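Local coordinates for protein putative acetyl transferase (Pyrococcus furiosus, PDB 1VKC) that probably acts as an acyltransferase of the GNAT family, moving an acyl group, likely acetyl, onto an acceptor that is not identified, at residues E42-E45 and E46-E50; I97-K101 and W102-L106. All coordinates share one frame; numbering follows the deposited sequence.

Contact 1 of 2, residues E42-E45 and E46-E50; sequences EEYE and ERHEE
Near the start of helix 41-57, residues of E42-E45 meet those four places on in E46-E50, and regular alpha-helical bonding joins the two segments. Four consecutive i to i+4 bonds are the evidence: E46 N to E42 O, R47 N to E43 O, H48 N to Y44 O and E49 N to E45 O. H48 N to Y44 O is the shortest, at 2.8 Å, and nearly straight at the hydrogen (169°).

The side chains give each pair its own character. E42 and E46 are like charges brought together: E42 OE1 stands 3.2 Å from E46 OE2, with the carboxylate planes turned 48° apart. Such closeness may raise the proton affinity of one of them. E42 gets there because its CG is anti to the backbone N (chi1 -175°) and its chain then bends at the next bond. In the next pair, E43 CB lies 4.3 Å above the centre of the R47 guanidinium, so aliphatic carbon covers one face of the cation. The charges themselves do not touch, E43 OE2 being 4.6 Å from R47 NH1; that oxygen bonds instead to the backbone N of S40. Y44 and H48 run side by side in the same direction, and H48 CB sits 4.1 Å over the rim of one tyrosine face. Their rings are inclined, and Y44 OH comes 3.7 Å from H48 CD2.

Helix 20-31 receives the side that carries Y44, H48 and E49. There, R28 O takes the Y44 hydroxyl, D27 and R28 hold the two H48 ring nitrogens, and R28 pairs with E49, while E45 forms a salt bridge with R28 of the second subunit.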
loop_
_atom_site.group_PDB
_atom_site.type_symbol
_atom_site.label_atom_id
_atom_site.label_comp_id
_atom_site.label_asym_id
_atom_site.label_seq_id
_atom_site.Cartn_x
_atom_site.Cartn_y
_atom_site.Cartn_z
ATOM N N GLU A 42 4.818 1.886 9.920
ATOM C CA GLU A 42 6.252 2.016 10.091
ATOM C C GLU A 42 6.906 0.706 10.576
ATOM O O GLU A 42 7.995 0.339 10.087
ATOM C CB GLU A 42 6.596 3.144 11.062
ATOM C CG GLU A 42 8.098 3.397 11.192
ATOM C CD GLU A 42 8.754 3.716 9.857
ATOM O OE1 GLU A 42 9.679 2.959 9.442
ATOM O OE2 GLU A 42 8.336 4.714 9.208
ATOM N N GLU A 43 6.265 0.040 11.540
ATOM C CA GLU A 43 6.678 -1.313 11.987
ATOM C C GLU A 43 6.659 -2.296 10.805
ATOM O O GLU A 43 7.635 -3.011 10.573
ATOM C CB GLU A 43 5.760 -1.829 13.114
ATOM C CG GLU A 43 6.024 -1.202 14.480
ATOM C CD GLU A 43 4.884 -1.377 15.492
ATOM O OE1 GLU A 43 5.107 -1.061 16.678
ATOM O OE2 GLU A 43 3.771 -1.821 15.131
ATOM N N TYR A 44 5.551 -2.311 10.057
ATOM C CA TYR A 44 5.419 -3.206 8.906
ATOM C C TYR A 44 6.573 -2.988 7.920
ATOM O O TYR A 44 7.268 -3.917 7.541
ATOM C CB TYR A 44 4.066 -3.022 8.208
ATOM C CG TYR A 44 4.045 -3.616 6.821
ATOM C CD1 TYR A 44 4.081 -2.802 5.682
ATOM C CD2 TYR A 44 4.060 -5.003 6.639
ATOM C CE1 TYR A 44 4.083 -3.358 4.400
ATOM C CE2 TYR A 44 4.059 -5.557 5.380
ATOM C CZ TYR A 44 4.074 -4.739 4.263
ATOM O OH TYR A 44 4.077 -5.318 3.033
ATOM N N GLU A 45 6.779 -1.737 7.523
ATOM C CA GLU A 45 7.850 -1.378 6.596
ATOM C C GLU A 45 9.234 -1.905 7.014
ATOM O O GLU A 45 9.974 -2.448 6.182
ATOM C CB GLU A 45 7.892 0.139 6.471
ATOM C CG GLU A 45 8.400 0.671 5.162
ATOM C CD GLU A 45 7.554 1.834 4.660
ATOM O OE1 GLU A 45 7.240 1.847 3.457
ATOM O OE2 GLU A 45 7.182 2.719 5.483
ATOM N N GLU A 46 9.586 -1.737 8.286
ATOM C CA GLU A 46 10.924 -2.145 8.786
ATOM C C GLU A 46 11.087 -3.666 8.763
ATOM O O GLU A 46 12.142 -4.178 8.379
ATOM C CB GLU A 46 11.154 -1.629 10.215
ATOM C CG GLU A 46 11.333 -0.113 10.292
ATOM C CD GLU A 46 11.372 0.427 11.716
ATOM O OE1 GLU A 46 11.428 -0.383 12.682
ATOM O OE2 GLU A 46 11.341 1.674 11.867
ATOM N N ARG A 47 10.037 -4.365 9.187
ATOM C CA ARG A 47 10.004 -5.845 9.191
ATOM C C ARG A 47 9.978 -6.419 7.776
ATOM O O ARG A 47 10.643 -7.430 7.490
ATOM C CB ARG A 47 8.785 -6.324 9.946
ATOM C CG ARG A 47 8.839 -6.038 11.441
ATOM C CD ARG A 47 7.586 -6.427 12.166
ATOM N NE ARG A 47 7.577 -5.886 13.518
ATOM C CZ ARG A 47 6.557 -5.921 14.365
ATOM N NH1 ARG A 47 6.690 -5.357 15.561
ATOM N NH2 ARG A 47 5.408 -6.499 14.043
ATOM N N HIS A 48 9.194 -5.800 6.898
ATOM C CA HIS A 48 9.224 -6.167 5.482
ATOM C C HIS A 48 10.630 -6.025 4.886
ATOM O O HIS A 48 11.075 -6.900 4.145
ATOM C CB HIS A 48 8.199 -5.380 4.625
ATOM C CG HIS A 48 8.250 -5.753 3.164
ATOM N ND1 HIS A 48 9.226 -5.285 2.306
ATOM C CD2 HIS A 48 7.496 -6.609 2.436
ATOM C CE1 HIS A 48 9.047 -5.809 1.106
ATOM N NE2 HIS A 48 8.006 -6.618 1.159
ATOM N N GLU A 49 11.336 -4.936 5.206
ATOM C CA GLU A 49 12.693 -4.751 4.700
ATOM C C GLU A 49 13.629 -5.830 5.269
ATOM O O GLU A 49 14.373 -6.454 4.526
ATOM C CB GLU A 49 13.230 -3.354 5.050
ATOM C CG GLU A 49 14.631 -3.056 4.528
ATOM C CD GLU A 49 14.716 -3.049 3.013
ATOM O OE1 GLU A 49 15.679 -3.626 2.465
ATOM O OE2 GLU A 49 13.831 -2.456 2.364
ATOM N N GLU A 50 13.578 -6.031 6.589
ATOM C CA GLU A 50 14.377 -7.047 7.268
ATOM C C GLU A 50 14.193 -8.441 6.630
ATOM O O GLU A 50 15.166 -9.091 6.220
ATOM C CB GLU A 50 13.986 -7.119 8.739
#

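Contact 2 of 2, residues I97-K101 and W102-L106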
loop_
_atom_site.group_PDB
_atom_site.type_symbol
_atom_site.label_atom_id
_atom_site.label_comp_id
_atom_site.label_asym_id
_atom_site.label_seq_id
_atom_site.Cartn_x
_atom_site.Cartn_y
_atom_site.Cartn_z
ATOM N N ILE A 97 4.844 -14.367 -6.704
ATOM C CA ILE A 97 4.462 -14.007 -8.055
ATOM C C ILE A 97 3.355 -12.946 -7.932
ATOM O O ILE A 97 2.349 -13.166 -7.265
ATOM C CB ILE A 97 4.050 -15.249 -8.859
ATOM C CG1 ILE A 97 3.639 -14.874 -10.280
ATOM C CG2 ILE A 97 2.938 -16.017 -8.171
ATOM C CD1 ILE A 97 3.931 -15.975 -11.266
ATOM N N GLU A 98 3.597 -11.781 -8.523
ATOM C CA GLU A 98 2.754 -10.605 -8.345
ATOM C C GLU A 98 2.596 -9.912 -9.695
ATOM O O GLU A 98 3.556 -9.795 -10.458
ATOM C CB GLU A 98 3.369 -9.652 -7.283
ATOM C CG GLU A 98 3.172 -10.139 -5.845
ATOM C CD GLU A 98 4.041 -9.444 -4.776
ATOM O OE1 GLU A 98 3.862 -9.767 -3.572
ATOM O OE2 GLU A 98 4.891 -8.583 -5.095
ATOM N N VAL A 99 1.367 -9.513 -10.016
ATOM C CA VAL A 99 1.092 -8.723 -11.223
ATOM C C VAL A 99 0.343 -7.458 -10.771
ATOM O O VAL A 99 -0.516 -7.532 -9.907
ATOM C CB VAL A 99 0.275 -9.533 -12.246
ATOM C CG1 VAL A 99 -0.118 -8.681 -13.458
ATOM C CG2 VAL A 99 1.053 -10.782 -12.685
ATOM N N VAL A 100 0.698 -6.303 -11.327
ATOM C CA VAL A 100 0.060 -5.040 -10.920
ATOM C C VAL A 100 -1.408 -5.055 -11.301
ATOM O O VAL A 100 -1.784 -5.649 -12.291
ATOM C CB VAL A 100 0.758 -3.791 -11.494
ATOM C CG1 VAL A 100 2.144 -3.703 -10.972
ATOM C CG2 VAL A 100 0.730 -3.781 -13.043
ATOM N N LYS A 101 -2.232 -4.405 -10.484
ATOM C CA LYS A 101 -3.690 -4.533 -10.577
ATOM C C LYS A 101 -4.250 -4.220 -11.963
ATOM O O LYS A 101 -5.133 -4.907 -12.446
ATOM C CB LYS A 101 -4.374 -3.681 -9.503
ATOM C CG LYS A 101 -3.966 -2.202 -9.482
ATOM C CD LYS A 101 -4.667 -1.459 -8.344
ATOM C CE LYS A 101 -3.986 -0.147 -8.027
ATOM N NZ LYS A 101 -4.718 0.595 -6.953
ATOM N N TRP A 102 -3.711 -3.207 -12.622
ATOM C CA TRP A 102 -4.230 -2.822 -13.947
ATOM C C TRP A 102 -3.697 -3.681 -15.104
ATOM O O TRP A 102 -4.161 -3.538 -16.235
ATOM C CB TRP A 102 -3.990 -1.335 -14.227
ATOM C CG TRP A 102 -2.652 -0.871 -13.873
ATOM C CD1 TRP A 102 -2.256 -0.382 -12.673
ATOM C CD2 TRP A 102 -1.508 -0.835 -14.723
ATOM N NE1 TRP A 102 -0.929 -0.044 -12.717
ATOM C CE2 TRP A 102 -0.444 -0.309 -13.969
ATOM C CE3 TRP A 102 -1.268 -1.199 -16.054
ATOM C CZ2 TRP A 102 0.840 -0.134 -14.496
ATOM C CZ3 TRP A 102 0.010 -1.021 -16.578
ATOM C CH2 TRP A 102 1.043 -0.494 -15.801
ATOM N N ALA A 103 -2.745 -4.574 -14.831
ATOM C CA ALA A 103 -2.213 -5.469 -15.878
ATOM C C ALA A 103 -2.725 -6.914 -15.715
ATOM O O ALA A 103 -2.293 -7.823 -16.423
ATOM C CB ALA A 103 -0.698 -5.437 -15.860
ATOM N N ARG A 104 -3.652 -7.114 -14.788
ATOM C CA ARG A 104 -4.227 -8.441 -14.555
ATOM C C ARG A 104 -5.192 -8.801 -15.690
ATOM O O ARG A 104 -5.830 -7.926 -16.268
ATOM C CB ARG A 104 -4.883 -8.507 -13.163
ATOM C CG ARG A 104 -3.841 -8.619 -12.013
ATOM C CD ARG A 104 -4.366 -8.286 -10.623
ATOM N NE ARG A 104 -3.280 -8.110 -9.640
ATOM C CZ ARG A 104 -3.365 -7.373 -8.517
ATOM N NH1 ARG A 104 -2.312 -7.274 -7.702
ATOM N NH2 ARG A 104 -4.490 -6.725 -8.197
ATOM N N GLY A 105 -5.243 -10.086 -16.051
ATOM C CA GLY A 105 -6.130 -10.559 -17.123
ATOM C C GLY A 105 -5.518 -10.543 -18.516
ATOM O O GLY A 105 -6.247 -10.610 -19.522
ATOM N N LEU A 106 -4.186 -10.453 -18.582
ATOM C CA LEU A 106 -3.439 -10.547 -19.846
ATOM C C LEU A 106 -2.535 -11.800 -19.896
ATOM O O LEU A 106 -1.666 -11.920 -20.773
ATOM C CB LEU A 106 -2.601 -9.285 -20.054
ATOM C CG LEU A 106 -3.341 -8.056 -20.608
ATOM C CD1 LEU A 106 -4.226 -7.395 -19.556
ATOM C CD2 LEU A 106 -2.335 -7.066 -21.158
HETATM O O HOH W 1 -0.701 -10.224 -7.905
#
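V100 and W102 point the same way, and the indole lays one face against the valine. V100 CG2 sits 4.0 Å from the centroid of the six-membered ring and 17° off its normal, a CH-pi contact. The same methyl also touches A103 CB, at 3.6 Å. The backbone makes this possible: A103 N bonds to V100 O (2.9 Å) across a type I turn with K101 and W102 at its corners. With W102 cut back to an alanine, V100 CG2 would probably lose its aromatic cover and a gap would open beside it.

R104 folds back along the other flank. Its chain is extended from CG to NE, and the flat guanidinium lies over the backbone, with K101 CA 3.2 Å above its plane near the rim. NE and NH1 both reach V99 O, at 2.8 and 2.9 Å, but the hydrogens are poorly aimed (123° and 121°), which makes both bonds weak. A water accepts from V99 N and, weakly, from R104 NH1.

R104 also begins the RxxGxG-type signature that in GNAT enzymes usually cradles the acetyl-CoA pyrophosphate. The turn leads from strand 90-99 into helix 108-122, where I108 touches V99 and A103; L74 of strand 73-83 packs on W102, and K101 reaches Y32 of the second subunit.

Overall arrangement
Both contacts are local and partly buried: Y44 and E45 are buried but E46 and R47 exposed in contact 1, V100 and A103 buried but R104 exposed in contact 2. Contact 1 lies within one regular helix, its centre about 18 Å from the centre of the chain; contact 2 is a strand-to-helix turn, its centre about 13 Å from that point. Helix 20-31 is a shared neighbour, meeting Y44 and H48 as well as V100. Contact 1 is rich in carboxylates, two of which, E49 and E45, pair with R28 of their own and of the second subunit respectively; contact 2, also facing that subunit, combines apolar packing with an arginine turned onto backbone carbonyl.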